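Local coordinates for protein chalcone synthase (Neurospora crassa, PDB 3EUQ) that acts as a type III polyketide synthase that makes pentaketides, probably by acyl transfer and stepwise chain extension as in the chalcone synthase family, at residues Leu3-Leu8 against Ala222-Leu227; Ala148-Ala153 against Ile169-Leu174; Gly228-Val233 against Tyr270-Ser275; Ala289-Ala294 against Lys357-Gly362. The protein carries 1 engineered substitution. All coordinates share one frame; numbering follows the deposited sequence.

Interaction 1. Residues Leu3-Leu8 against Ala222-Leu227; sequences LSITGL and AIYDLL
Leu8 and Ile223 meet through their CD1 methyls, 3.5 Å apart and tighter than usual for carbon, the two side chains slanting across one another. In Ile223 a chi2 of 145°, well off a staggered value, brings CD1 to 3.4 Å from Thr6 O as well. Replacing this isoleucine by an alanine removes both methyls that touch Leu8 CD1 and would probably open a gap in which the leucine end could turn. The other methyl of Leu8, CD2, comes to the rim of the Tyr224 ring, 4.1 Å from Tyr224 CE2, while Ile5 CD1 rests against CB of the same tyrosine, whose hydroxyl is hydrogen-bonded to Leu339 O. On the face of Ser4 and Asp225, the Asp225 carboxylate turns to a salt bridge with Arg379, and Ser4 CB packs on Ala222 CB at 3.5 Å. Two donors share Ile5 O: Ile223 N at 2.8 Å and, on a lone pair in the carbonyl plane, Tyr224 N at 3.3 Å. With Ile223 and Tyr224 both set opposite Ile5, this is a classic beta bulge in an antiparallel strand pair within the large sheet of the thiolase-like fold.

Interaction 2. Residues Ala148-Ala153 against Ile169-Leu174; sequences AALRTA and ILVLAL
Val171 and Ile169 press their branched side chains onto the small alanines of the helix, and apolar packing carries the contact. The two methyls of Val171 split the work. CG1, anti to its backbone N (chi1 -166°), reaches Ala149 CB at 3.7 Å, whereas CG2 leans on Ala153, with Val171 CG2 and Ala153 CB also 3.7 Å apart. Ile169 meets the same alanine with its short branch, Ile169 CG2 standing 3.9 Å from Ala153 CB. Its longer branch comes against the helix backbone, where Ile169 CD1 is 3.3 Å from Ala153 O. The two alanines offer only methyls here, and Leu150 reaches Val171 more loosely; the segment axes approach to 8.4 Å and run nearly antiparallel, at 164°.

No hydrogen bond spans the two segments; the polar bonding is internal to the helix. Ala148 O takes both Thr152 N, at 3.0 Å, and Thr152 OG1, at 2.9 Å, from opposite faces of its carbonyl plane, which ties the threonine hydroxyl to the helix backbone.

Strand 134-138, helix 145-162 and strand 168-175 form a beta-alpha-beta crossover, with strand 105-109 lying between the two strands. Leu170 and Leu172 point to the other face of the sheet, against helices 70-96 and 119-127, while Arg151 extends to Glu372 and to Glu134 of the second subunit.

Interaction 3. Residues Gly228-Val233 against Tyr270-Ser275; sequences GWENRV and YADLLS
Helix 258-277 lies on the large sheet of the thiolase-like fold, and Glu230 and Leu273 are where its side meets strand 224-233, their CA atoms 5.9 Å apart. The aliphatic part of Glu230 does the touching: its CG sits 3.5 Å from Leu273 N and 3.7 Å from Leu273 CB. A bend at chi2 (-78°) then turns the carboxylate toward Asp272, bringing Glu230 OE1 to 3.5 Å from Asp272 CB. Leu273 answers with its CD1 methyl, which settles over the strand backbone beside Gly228, where no side chain intervenes, 3.8 Å from Trp229 N.

The sheet to which the strand belongs lies between helices, as in the layered alpha/beta architecture of the thiolase-like fold. Helix 258-277 covers the side of Glu230 and Arg232, and helix 145-162 packs against Trp229 and Asn231 on the other.

Charged groups gather beyond Glu230. Asp272 OD2 stands over one face of the Arg232 guanidinium, 3.9 Å from Arg232 NE, in a long salt bridge in which no N-H points at the oxygen; the two flat groups are inclined by 34°. The same oxygen is 4.6 Å from Glu230 OE1, a like-charge approach that may raise the proton affinity of either acid. Arg132 of the second subunit forms a long, weak ion pair with Glu230 and could offset this. An alanine in place of Glu230 would lack the CG that fills the space beside Leu273 and is likely to leave that Arg132 without this mate.

Interaction 4. Residues Ala289-Ala294 against Lys357-Gly362; sequences ADFDWA and KEYVVG
Asp292 OD1 is gripped by two groups, water 3 at 2.9 Å and the guanidinium of Arg318 in a salt bridge, and the water passes the link on to Lys357 NZ, which also bonds to Lys355 O. The other carboxylate oxygen, Asp292 OD2, accepts from Lys357 N at 3.3 Å, the donor standing above the carboxylate plane by 50°. Bent at chi2 and chi4, the lysine chain curls over the backbone ahead of the strand, with its CD 3.3 Å from Asp290 O.

From here the strands zip together. Val361 N bonds to Asp292 O at 3.0 Å and Ala294 N to Val361 O at 2.6 Å, after a weak bond from Asp292 N to Tyr359 O.

On the face of Trp293 and Val361, the valine CB lies over the indole, 4.0 Å from the centroid of the six-membered ring of Trp293 and only 10° off its normal, a CH-pi contact; Val361 CG2 turns to Phe291 CG at 3.9 Å. Tyr359 CB meets the edge of the Phe291 ring, 3.6 Å from Phe291 CD1. Ala294 and Val360 pack together on the reverse face, against helix 334-342.

The arrangement is a parallel strand pair at one edge of the large sheet within this chain, with helices on both faces, as in the layered alpha/beta architecture of thiolase-like enzymes.

Overall arrangement
All four contacts reach the same large sheet. Interactions 1 and 3 follow each other along strand 224-233, and Trp229 of interaction 3 touches both interactions 1 and 2, its CZ3 3.7 Å from Leu3 CD1 of interaction 1 and its CD1 3.5 Å from Arg151 CG of interaction 2. Interactions 3 and 4, with centres about 14 Å apart, share an apolar seam in which Tyr270 CD1 meets Trp293 CH2 at 3.6 Å. Interaction 1 reaches interaction 4 through Leu227 and Tyr359, whereas interactions 2 and 4 do not touch. Interactions 2 and 3 border the second subunit. Helix 145-162, part of interaction 2, begins just after Cys143, oxidised here to 3-sulfinoalanine.

Interaction 1. Residues Leu3-Leu8 against Ala222-Leu227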
loop_
_atom_site.group_PDB
_atom_site.type_symbol
_atom_site.label_atom_id
_atom_site.label_comp_id
_atom_site.label_asym_id
_atom_site.label_seq_id
_atom_site.Cartn_x
_atom_site.Cartn_y
_atom_site.Cartn_z
ATOM N N LEU A 3 -13.067 -19.738 -4.764
ATOM C CA LEU A 3 -12.342 -18.607 -5.343
ATOM C C LEU A 3 -12.024 -18.823 -6.797
ATOM O O LEU A 3 -11.402 -19.825 -7.172
ATOM C CB LEU A 3 -11.040 -18.347 -4.592
ATOM C CG LEU A 3 -11.203 -18.015 -3.121
ATOM C CD1 LEU A 3 -9.835 -17.953 -2.463
ATOM C CD2 LEU A 3 -11.977 -16.708 -2.992
ATOM N N SER A 4 -12.438 -17.870 -7.623
ATOM C CA SER A 4 -12.208 -18.001 -9.054
ATOM C C SER A 4 -11.815 -16.698 -9.727
ATOM O O SER A 4 -12.314 -15.634 -9.382
ATOM C CB SER A 4 -13.425 -18.628 -9.741
ATOM O OG SER A 4 -14.575 -17.805 -9.614
ATOM N N ILE A 5 -10.897 -16.805 -10.686
ATOM C CA ILE A 5 -10.593 -15.707 -11.587
ATOM C C ILE A 5 -11.573 -15.817 -12.737
ATOM O O ILE A 5 -11.536 -16.788 -13.492
ATOM C CB ILE A 5 -9.129 -15.741 -12.093
ATOM C CG1 ILE A 5 -8.163 -15.471 -10.935
ATOM C CG2 ILE A 5 -8.902 -14.680 -13.210
ATOM C CD1 ILE A 5 -6.721 -15.952 -11.190
ATOM N N THR A 6 -12.464 -14.827 -12.841
ATOM C CA THR A 6 -13.546 -14.835 -13.839
ATOM C C THR A 6 -13.250 -13.954 -15.051
ATOM O O THR A 6 -13.904 -14.053 -16.084
ATOM C CB THR A 6 -14.902 -14.413 -13.219
ATOM O OG1 THR A 6 -14.718 -13.238 -12.424
ATOM C CG2 THR A 6 -15.481 -15.544 -12.341
ATOM N N GLY A 7 -12.247 -13.097 -14.931
ATOM C CA GLY A 7 -11.864 -12.262 -16.058
ATOM C C GLY A 7 -10.443 -11.822 -15.896
ATOM O O GLY A 7 -9.972 -11.651 -14.770
ATOM N N LEU A 8 -9.751 -11.668 -17.022
ATOM C CA LEU A 8 -8.400 -11.126 -17.039
ATOM C C LEU A 8 -8.348 -10.088 -18.156
ATOM O O LEU A 8 -9.002 -10.240 -19.187
ATOM C CB LEU A 8 -7.333 -12.220 -17.275
ATOM C CG LEU A 8 -7.216 -13.440 -16.345
ATOM C CD1 LEU A 8 -8.165 -14.548 -16.806
ATOM C CD2 LEU A 8 -5.804 -13.996 -16.305
ATOM N N ALA A 222 -15.651 -19.870 -14.999
ATOM C CA ALA A 222 -14.489 -19.123 -14.529
ATOM C C ALA A 222 -13.327 -19.442 -15.466
ATOM O O ALA A 222 -13.470 -20.265 -16.375
ATOM C CB ALA A 222 -14.163 -19.506 -13.098
ATOM N N ILE A 223 -12.190 -18.785 -15.268
ATOM C CA ILE A 223 -11.017 -19.077 -16.090
ATOM C C ILE A 223 -10.039 -19.914 -15.284
ATOM O O ILE A 223 -9.525 -20.922 -15.764
ATOM C CB ILE A 223 -10.392 -17.796 -16.665
ATOM C CG1 ILE A 223 -11.406 -17.128 -17.586
ATOM C CG2 ILE A 223 -9.132 -18.106 -17.452
ATOM C CD1 ILE A 223 -11.349 -15.655 -17.554
ATOM N N TYR A 224 -9.798 -19.498 -14.049
ATOM C CA TYR A 224 -8.999 -20.291 -13.129
ATOM C C TYR A 224 -9.724 -20.331 -11.805
ATOM O O TYR A 224 -10.318 -19.341 -11.398
ATOM C CB TYR A 224 -7.613 -19.660 -12.927
ATOM C CG TYR A 224 -6.780 -19.481 -14.175
ATOM C CD1 TYR A 224 -6.015 -20.541 -14.682
ATOM C CD2 TYR A 224 -6.696 -18.243 -14.816
ATOM C CE1 TYR A 224 -5.220 -20.385 -15.817
ATOM C CE2 TYR A 224 -5.903 -18.074 -15.954
ATOM C CZ TYR A 224 -5.172 -19.157 -16.450
ATOM O OH TYR A 224 -4.389 -19.018 -17.571
ATOM N N ASP A 225 -9.703 -21.478 -11.143
ATOM C CA ASP A 225 -10.061 -21.553 -9.734
ATOM C C ASP A 225 -8.774 -21.373 -8.943
ATOM O O ASP A 225 -7.752 -21.961 -9.300
ATOM C CB ASP A 225 -10.655 -22.919 -9.402
ATOM C CG ASP A 225 -11.936 -23.205 -10.162
ATOM O OD1 ASP A 225 -12.796 -22.303 -10.257
ATOM O OD2 ASP A 225 -12.076 -24.342 -10.662
ATOM N N LEU A 226 -8.821 -20.578 -7.875
ATOM C CA LEU A 226 -7.658 -20.375 -7.013
ATOM C C LEU A 226 -7.702 -21.361 -5.850
ATOM O O LEU A 226 -8.560 -21.263 -4.963
ATOM C CB LEU A 226 -7.582 -18.923 -6.517
ATOM C CG LEU A 226 -6.412 -18.506 -5.609
ATOM C CD1 LEU A 226 -5.054 -18.806 -6.228
ATOM C CD2 LEU A 226 -6.505 -17.044 -5.232
ATOM N N LEU A 227 -6.766 -22.307 -5.852
ATOM C CA LEU A 227 -6.803 -23.399 -4.880
ATOM C C LEU A 227 -6.020 -23.114 -3.623
ATOM O O LEU A 227 -6.416 -23.525 -2.534
ATOM C CB LEU A 227 -6.331 -24.714 -5.504
ATOM C CG LEU A 227 -7.095 -25.217 -6.730
ATOM C CD1 LEU A 227 -6.739 -26.682 -6.988
ATOM C CD2 LEU A 227 -8.602 -25.056 -6.556
HETATM O O HOH W 1 -13.404 -22.499 -6.945
HETATM O O HOH W 2 -11.119 -22.154 -5.042
#

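Interaction 2. Residues Ala148-Ala153 against Ile169-Leu174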
loop_
_atom_site.group_PDB
_atom_site.type_symbol
_atom_site.label_atom_id
_atom_site.label_comp_id
_atom_site.label_asym_id
_atom_site.label_seq_id
_atom_site.Cartn_x
_atom_site.Cartn_y
_atom_site.Cartn_z
ATOM N N ALA A 148 1.073 -11.053 -4.878
ATOM C CA ALA A 148 0.757 -10.499 -3.562
ATOM C C ALA A 148 -0.650 -9.887 -3.540
ATOM O O ALA A 148 -1.440 -10.134 -2.609
ATOM C CB ALA A 148 1.784 -9.455 -3.172
ATOM N N ALA A 149 -0.968 -9.091 -4.551
ATOM C CA ALA A 149 -2.323 -8.534 -4.634
ATOM C C ALA A 149 -3.385 -9.624 -4.782
ATOM O O ALA A 149 -4.472 -9.492 -4.239
ATOM C CB ALA A 149 -2.437 -7.527 -5.776
ATOM N N LEU A 150 -3.055 -10.692 -5.510
ATOM C CA LEU A 150 -3.999 -11.760 -5.779
ATOM C C LEU A 150 -4.321 -12.506 -4.495
ATOM O O LEU A 150 -5.463 -12.910 -4.280
ATOM C CB LEU A 150 -3.436 -12.742 -6.816
ATOM C CG LEU A 150 -4.441 -13.724 -7.426
ATOM C CD1 LEU A 150 -5.407 -12.955 -8.316
ATOM C CD2 LEU A 150 -3.721 -14.819 -8.211
ATOM N N ARG A 151 -3.298 -12.677 -3.655
ATOM C CA ARG A 151 -3.411 -13.397 -2.389
ATOM C C ARG A 151 -4.150 -12.562 -1.349
ATOM O O ARG A 151 -4.934 -13.085 -0.539
ATOM C CB ARG A 151 -2.011 -13.775 -1.897
ATOM C CG ARG A 151 -1.943 -14.382 -0.503
ATOM C CD ARG A 151 -0.499 -14.741 -0.132
ATOM N NE ARG A 151 0.418 -13.615 -0.325
ATOM C CZ ARG A 151 0.606 -12.630 0.553
ATOM N NH1 ARG A 151 -0.065 -12.603 1.696
ATOM N NH2 ARG A 151 1.465 -11.660 0.285
ATOM N N THR A 152 -3.861 -11.266 -1.359
ATOM C CA THR A 152 -4.539 -10.294 -0.496
ATOM C C THR A 152 -6.036 -10.254 -0.817
ATOM O O THR A 152 -6.864 -10.355 0.089
ATOM C CB THR A 152 -3.870 -8.907 -0.613
ATOM O OG1 THR A 152 -2.525 -9.010 -0.124
ATOM C CG2 THR A 152 -4.607 -7.864 0.208
ATOM N N ALA A 153 -6.357 -10.156 -2.107
ATOM C CA ALA A 153 -7.725 -10.282 -2.610
ATOM C C ALA A 153 -8.413 -11.574 -2.189
ATOM O O ALA A 153 -9.590 -11.557 -1.841
ATOM C CB ALA A 153 -7.757 -10.147 -4.137
ATOM N N ILE A 169 -13.722 -8.843 -6.710
ATOM C CA ILE A 169 -12.572 -7.976 -6.452
ATOM C C ILE A 169 -11.785 -7.675 -7.727
ATOM O O ILE A 169 -11.266 -8.582 -8.369
ATOM C CB ILE A 169 -11.642 -8.579 -5.349
ATOM C CG1 ILE A 169 -12.478 -8.983 -4.117
ATOM C CG2 ILE A 169 -10.539 -7.605 -4.966
ATOM C CD1 ILE A 169 -11.684 -9.203 -2.844
ATOM N N LEU A 170 -11.695 -6.400 -8.092
ATOM C CA LEU A 170 -10.783 -5.986 -9.156
ATOM C C LEU A 170 -9.343 -5.994 -8.654
ATOM O O LEU A 170 -8.974 -5.215 -7.767
ATOM C CB LEU A 170 -11.142 -4.606 -9.710
ATOM C CG LEU A 170 -10.171 -3.986 -10.744
ATOM C CD1 LEU A 170 -10.075 -4.793 -12.031
ATOM C CD2 LEU A 170 -10.522 -2.535 -11.089
ATOM N N VAL A 171 -8.526 -6.861 -9.247
ATOM C CA VAL A 171 -7.103 -6.969 -8.887
ATOM C C VAL A 171 -6.236 -6.330 -9.971
ATOM O O VAL A 171 -6.221 -6.789 -11.110
ATOM C CB VAL A 171 -6.696 -8.451 -8.617
ATOM C CG1 VAL A 171 -5.340 -8.511 -7.923
ATOM C CG2 VAL A 171 -7.727 -9.117 -7.729
ATOM N N LEU A 172 -5.510 -5.269 -9.616
ATOM C CA LEU A 172 -4.839 -4.454 -10.627
ATOM C C LEU A 172 -3.371 -4.131 -10.355
ATOM O O LEU A 172 -2.972 -3.798 -9.231
ATOM C CB LEU A 172 -5.626 -3.165 -10.868
ATOM C CG LEU A 172 -4.983 -2.035 -11.665
ATOM C CD1 LEU A 172 -4.993 -2.381 -13.153
ATOM C CD2 LEU A 172 -5.729 -0.737 -11.372
ATOM N N ALA A 173 -2.575 -4.227 -11.412
ATOM C CA ALA A 173 -1.173 -3.891 -11.341
ATOM C C ALA A 173 -0.884 -2.965 -12.511
ATOM O O ALA A 173 -1.369 -3.193 -13.613
ATOM C CB ALA A 173 -0.336 -5.156 -11.422
ATOM N N LEU A 174 -0.136 -1.892 -12.250
ATOM C CA LEU A 174 0.262 -0.922 -13.270
ATOM C C LEU A 174 1.673 -0.526 -12.973
ATOM O O LEU A 174 1.991 -0.159 -11.833
ATOM C CB LEU A 174 -0.608 0.341 -13.224
ATOM C CG LEU A 174 -0.152 1.612 -13.972
ATOM C CD1 LEU A 174 0.005 1.397 -15.480
ATOM C CD2 LEU A 174 -1.121 2.773 -13.737
#

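Interaction 3. Residues Gly228-Val233 against Tyr270-Ser275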
loop_
_atom_site.group_PDB
_atom_site.type_symbol
_atom_site.label_atom_id
_atom_site.label_comp_id
_atom_site.label_asym_id
_atom_site.label_seq_id
_atom_site.Cartn_x
_atom_site.Cartn_y
_atom_site.Cartn_z
ATOM N N GLY A 228 -4.907 -22.418 -3.769
ATOM C CA GLY A 228 -4.008 -22.222 -2.651
ATOM C C GLY A 228 -2.881 -21.275 -2.995
ATOM O O GLY A 228 -2.717 -20.861 -4.149
ATOM N N TRP A 229 -2.097 -20.939 -1.980
ATOM C CA TRP A 229 -1.042 -19.945 -2.128
ATOM C C TRP A 229 -0.035 -20.111 -0.996
ATOM O O TRP A 229 -0.361 -20.639 0.083
ATOM C CB TRP A 229 -1.626 -18.516 -2.150
ATOM C CG TRP A 229 -2.575 -18.217 -1.005
ATOM C CD1 TRP A 229 -2.239 -17.796 0.259
ATOM C CD2 TRP A 229 -4.010 -18.334 -1.018
ATOM N NE1 TRP A 229 -3.369 -17.625 1.019
ATOM C CE2 TRP A 229 -4.470 -17.953 0.266
ATOM C CE3 TRP A 229 -4.952 -18.717 -1.994
ATOM C CZ2 TRP A 229 -5.829 -17.961 0.610
ATOM C CZ3 TRP A 229 -6.294 -18.718 -1.661
ATOM C CH2 TRP A 229 -6.724 -18.334 -0.362
ATOM N N GLU A 230 1.194 -19.691 -1.273
ATOM C CA GLU A 230 2.268 -19.631 -0.286
ATOM C C GLU A 230 3.001 -18.302 -0.453
ATOM O O GLU A 230 3.100 -17.788 -1.560
ATOM C CB GLU A 230 3.266 -20.787 -0.474
ATOM C CG GLU A 230 2.696 -22.197 -0.297
ATOM C CD GLU A 230 2.501 -22.623 1.165
ATOM O OE1 GLU A 230 3.331 -22.251 2.029
ATOM O OE2 GLU A 230 1.518 -23.352 1.448
ATOM N N ASN A 231 3.498 -17.756 0.653
ATOM C CA ASN A 231 4.349 -16.557 0.645
ATOM C C ASN A 231 5.428 -16.737 1.702
ATOM O O ASN A 231 5.154 -17.216 2.807
ATOM C CB ASN A 231 3.540 -15.280 0.924
ATOM C CG ASN A 231 2.713 -15.389 2.187
ATOM O OD1 ASN A 231 1.704 -16.094 2.216
ATOM N ND2 ASN A 231 3.154 -14.717 3.253
ATOM N N ARG A 232 6.658 -16.394 1.354
ATOM C CA ARG A 232 7.783 -16.502 2.291
ATOM C C ARG A 232 8.736 -15.364 1.982
ATOM O O ARG A 232 8.764 -14.877 0.856
ATOM C CB ARG A 232 8.518 -17.860 2.171
ATOM C CG ARG A 232 7.694 -19.104 2.538
ATOM C CD ARG A 232 8.477 -20.162 3.355
ATOM N NE ARG A 232 7.594 -20.890 4.285
ATOM C CZ ARG A 232 7.991 -21.566 5.372
ATOM N NH1 ARG A 232 9.277 -21.638 5.706
ATOM N NH2 ARG A 232 7.090 -22.175 6.137
ATOM N N VAL A 233 9.487 -14.921 2.989
ATOM C CA VAL A 233 10.582 -13.956 2.783
ATOM C C VAL A 233 11.923 -14.701 2.918
ATOM O O VAL A 233 12.128 -15.450 3.880
ATOM C CB VAL A 233 10.534 -12.796 3.828
ATOM C CG1 VAL A 233 11.717 -11.851 3.661
ATOM C CG2 VAL A 233 9.240 -12.017 3.724
ATOM N N TYR A 270 7.447 -24.654 -3.398
ATOM C CA TYR A 270 6.601 -25.590 -4.157
ATOM C C TYR A 270 6.179 -26.807 -3.323
ATOM O O TYR A 270 5.036 -27.263 -3.424
ATOM C CB TYR A 270 7.317 -26.050 -5.432
ATOM C CG TYR A 270 6.665 -27.227 -6.144
ATOM C CD1 TYR A 270 5.698 -27.023 -7.130
ATOM C CD2 TYR A 270 7.024 -28.541 -5.836
ATOM C CE1 TYR A 270 5.095 -28.096 -7.780
ATOM C CE2 TYR A 270 6.428 -29.619 -6.482
ATOM C CZ TYR A 270 5.469 -29.383 -7.451
ATOM O OH TYR A 270 4.882 -30.441 -8.091
ATOM N N ALA A 271 7.110 -27.340 -2.530
ATOM C CA ALA A 271 6.821 -28.480 -1.652
ATOM C C ALA A 271 5.731 -28.126 -0.641
ATOM O O ALA A 271 4.803 -28.916 -0.424
ATOM C CB ALA A 271 8.077 -28.958 -0.939
ATOM N N ASP A 272 5.857 -26.942 -0.033
ATOM C CA ASP A 272 4.867 -26.418 0.919
ATOM C C ASP A 272 3.500 -26.228 0.268
ATOM O O ASP A 272 2.490 -26.709 0.787
ATOM C CB ASP A 272 5.343 -25.108 1.546
ATOM C CG ASP A 272 6.483 -25.301 2.533
ATOM O OD1 ASP A 272 6.504 -26.326 3.249
ATOM O OD2 ASP A 272 7.353 -24.404 2.608
ATOM N N LEU A 273 3.485 -25.543 -0.875
ATOM C CA LEU A 273 2.285 -25.409 -1.679
ATOM C C LEU A 273 1.608 -26.763 -1.925
ATOM O O LEU A 273 0.430 -26.954 -1.600
ATOM C CB LEU A 273 2.619 -24.742 -3.019
ATOM C CG LEU A 273 1.431 -24.404 -3.926
ATOM C CD1 LEU A 273 0.486 -23.391 -3.263
ATOM C CD2 LEU A 273 1.910 -23.911 -5.285
ATOM N N LEU A 274 2.363 -27.701 -2.487
ATOM C CA LEU A 274 1.800 -28.967 -2.927
ATOM C C LEU A 274 1.276 -29.780 -1.755
ATOM O O LEU A 274 0.189 -30.353 -1.840
ATOM C CB LEU A 274 2.846 -29.769 -3.695
ATOM C CG LEU A 274 2.363 -30.757 -4.752
ATOM C CD1 LEU A 274 1.809 -30.028 -5.979
ATOM C CD2 LEU A 274 3.530 -31.622 -5.140
ATOM N N SER A 275 2.037 -29.817 -0.661
ATOM C CA SER A 275 1.656 -30.633 0.491
ATOM C C SER A 275 0.430 -30.105 1.243
ATOM O O SER A 275 -0.168 -30.831 2.040
ATOM C CB SER A 275 2.852 -30.889 1.422
ATOM O OG SER A 275 3.162 -29.780 2.233
#

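Interaction 4. Residues Ala289-Ala294 against Lys357-Gly362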
loop_
_atom_site.group_PDB
_atom_site.type_symbol
_atom_site.label_atom_id
_atom_site.label_comp_id
_atom_site.label_asym_id
_atom_site.label_seq_id
_atom_site.Cartn_x
_atom_site.Cartn_y
_atom_site.Cartn_z
ATOM N N ALA A 289 7.023 -31.155 -13.209
ATOM C CA ALA A 289 6.827 -31.285 -14.658
ATOM C C ALA A 289 5.376 -31.590 -15.078
ATOM O O ALA A 289 5.019 -31.425 -16.247
ATOM C CB ALA A 289 7.781 -32.347 -15.221
ATOM N N ASP A 290 4.548 -32.025 -14.127
ATOM C CA ASP A 290 3.126 -32.294 -14.390
ATOM C C ASP A 290 2.314 -31.016 -14.582
ATOM O O ASP A 290 1.179 -31.075 -15.047
ATOM C CB ASP A 290 2.502 -33.115 -13.253
ATOM C CG ASP A 290 3.121 -34.499 -13.117
ATOM O OD1 ASP A 290 3.505 -35.104 -14.140
ATOM O OD2 ASP A 290 3.219 -34.986 -11.971
ATOM N N PHE A 291 2.896 -29.870 -14.226
ATOM C CA PHE A 291 2.183 -28.588 -14.258
ATOM C C PHE A 291 2.724 -27.669 -15.335
ATOM O O PHE A 291 3.898 -27.764 -15.723
ATOM C CB PHE A 291 2.323 -27.843 -12.918
ATOM C CG PHE A 291 1.788 -28.596 -11.737
ATOM C CD1 PHE A 291 0.490 -28.391 -11.301
ATOM C CD2 PHE A 291 2.588 -29.506 -11.054
ATOM C CE1 PHE A 291 -0.011 -29.096 -10.209
ATOM C CE2 PHE A 291 2.100 -30.210 -9.962
ATOM C CZ PHE A 291 0.794 -30.004 -9.540
ATOM N N ASP A 292 1.856 -26.767 -15.793
ATOM C CA ASP A 292 2.285 -25.528 -16.422
ATOM C C ASP A 292 2.731 -24.555 -15.341
ATOM O O ASP A 292 2.247 -24.605 -14.210
ATOM C CB ASP A 292 1.170 -24.926 -17.263
ATOM C CG ASP A 292 1.052 -25.590 -18.605
ATOM O OD1 ASP A 292 2.082 -26.084 -19.107
ATOM O OD2 ASP A 292 -0.071 -25.647 -19.156
ATOM N N TRP A 293 3.684 -23.701 -15.688
ATOM C CA TRP A 293 4.263 -22.766 -14.729
ATOM C C TRP A 293 4.084 -21.354 -15.223
ATOM O O TRP A 293 4.537 -21.007 -16.323
ATOM C CB TRP A 293 5.741 -23.093 -14.446
ATOM C CG TRP A 293 5.896 -24.279 -13.542
ATOM C CD1 TRP A 293 5.587 -25.570 -13.831
ATOM C CD2 TRP A 293 6.375 -24.273 -12.191
ATOM N NE1 TRP A 293 5.853 -26.380 -12.750
ATOM C CE2 TRP A 293 6.334 -25.607 -11.729
ATOM C CE3 TRP A 293 6.834 -23.271 -11.327
ATOM C CZ2 TRP A 293 6.738 -25.967 -10.440
ATOM C CZ3 TRP A 293 7.240 -23.629 -10.053
ATOM C CH2 TRP A 293 7.185 -24.963 -9.618
ATOM N N ALA A 294 3.375 -20.567 -14.424
ATOM C CA ALA A 294 3.197 -19.150 -14.690
ATOM C C ALA A 294 4.233 -18.377 -13.865
ATOM O O ALA A 294 3.955 -17.896 -12.771
ATOM C CB ALA A 294 1.771 -18.718 -14.360
ATOM N N LYS A 357 -2.039 -28.273 -19.392
ATOM C CA LYS A 357 -2.227 -28.689 -18.012
ATOM C C LYS A 357 -3.482 -28.082 -17.355
ATOM O O LYS A 357 -3.818 -26.915 -17.545
ATOM C CB LYS A 357 -0.951 -28.452 -17.189
ATOM C CG LYS A 357 0.307 -29.169 -17.719
ATOM C CD LYS A 357 0.060 -30.618 -18.135
ATOM C CE LYS A 357 1.358 -31.334 -18.509
ATOM N NZ LYS A 357 2.177 -30.531 -19.476
ATOM N N GLU A 358 -4.180 -28.921 -16.601
ATOM C CA GLU A 358 -5.362 -28.523 -15.861
ATOM C C GLU A 358 -4.967 -27.650 -14.673
ATOM O O GLU A 358 -5.763 -26.842 -14.192
ATOM C CB GLU A 358 -6.105 -29.781 -15.404
ATOM C CG GLU A 358 -7.412 -29.538 -14.716
ATOM C CD GLU A 358 -8.390 -30.688 -14.902
ATOM O OE1 GLU A 358 -8.006 -31.748 -15.451
ATOM O OE2 GLU A 358 -9.554 -30.511 -14.500
ATOM N N TYR A 359 -3.723 -27.792 -14.227
ATOM C CA TYR A 359 -3.250 -27.077 -13.054
ATOM C C TYR A 359 -2.006 -26.261 -13.345
ATOM O O TYR A 359 -1.103 -26.702 -14.064
ATOM C CB TYR A 359 -3.005 -28.036 -11.885
ATOM C CG TYR A 359 -4.250 -28.734 -11.406
ATOM C CD1 TYR A 359 -4.985 -28.239 -10.337
ATOM C CD2 TYR A 359 -4.709 -29.881 -12.044
ATOM C CE1 TYR A 359 -6.144 -28.884 -9.907
ATOM C CE2 TYR A 359 -5.864 -30.520 -11.631
ATOM C CZ TYR A 359 -6.575 -30.015 -10.570
ATOM O OH TYR A 359 -7.703 -30.670 -10.162
ATOM N N VAL A 360 -1.976 -25.069 -12.752
ATOM C CA VAL A 360 -0.965 -24.069 -13.034
ATOM C C VAL A 360 -0.356 -23.550 -11.730
ATOM O O VAL A 360 -1.056 -23.250 -10.766
ATOM C CB VAL A 360 -1.553 -22.916 -13.898
ATOM C CG1 VAL A 360 -0.511 -21.851 -14.182
ATOM C CG2 VAL A 360 -2.148 -23.475 -15.220
ATOM N N VAL A 361 0.968 -23.499 -11.701
ATOM C CA VAL A 361 1.670 -22.902 -10.594
ATOM C C VAL A 361 2.096 -21.508 -11.060
ATOM O O VAL A 361 2.761 -21.380 -12.078
ATOM C CB VAL A 361 2.907 -23.752 -10.178
ATOM C CG1 VAL A 361 3.553 -23.181 -8.905
ATOM C CG2 VAL A 361 2.519 -25.199 -9.961
ATOM N N GLY A 362 1.677 -20.470 -10.341
ATOM C CA GLY A 362 2.192 -19.131 -10.585
ATOM C C GLY A 362 3.290 -18.887 -9.570
ATOM O O GLY A 362 3.225 -19.409 -8.451
HETATM O O HOH W 3 3.520 -28.548 -18.646
#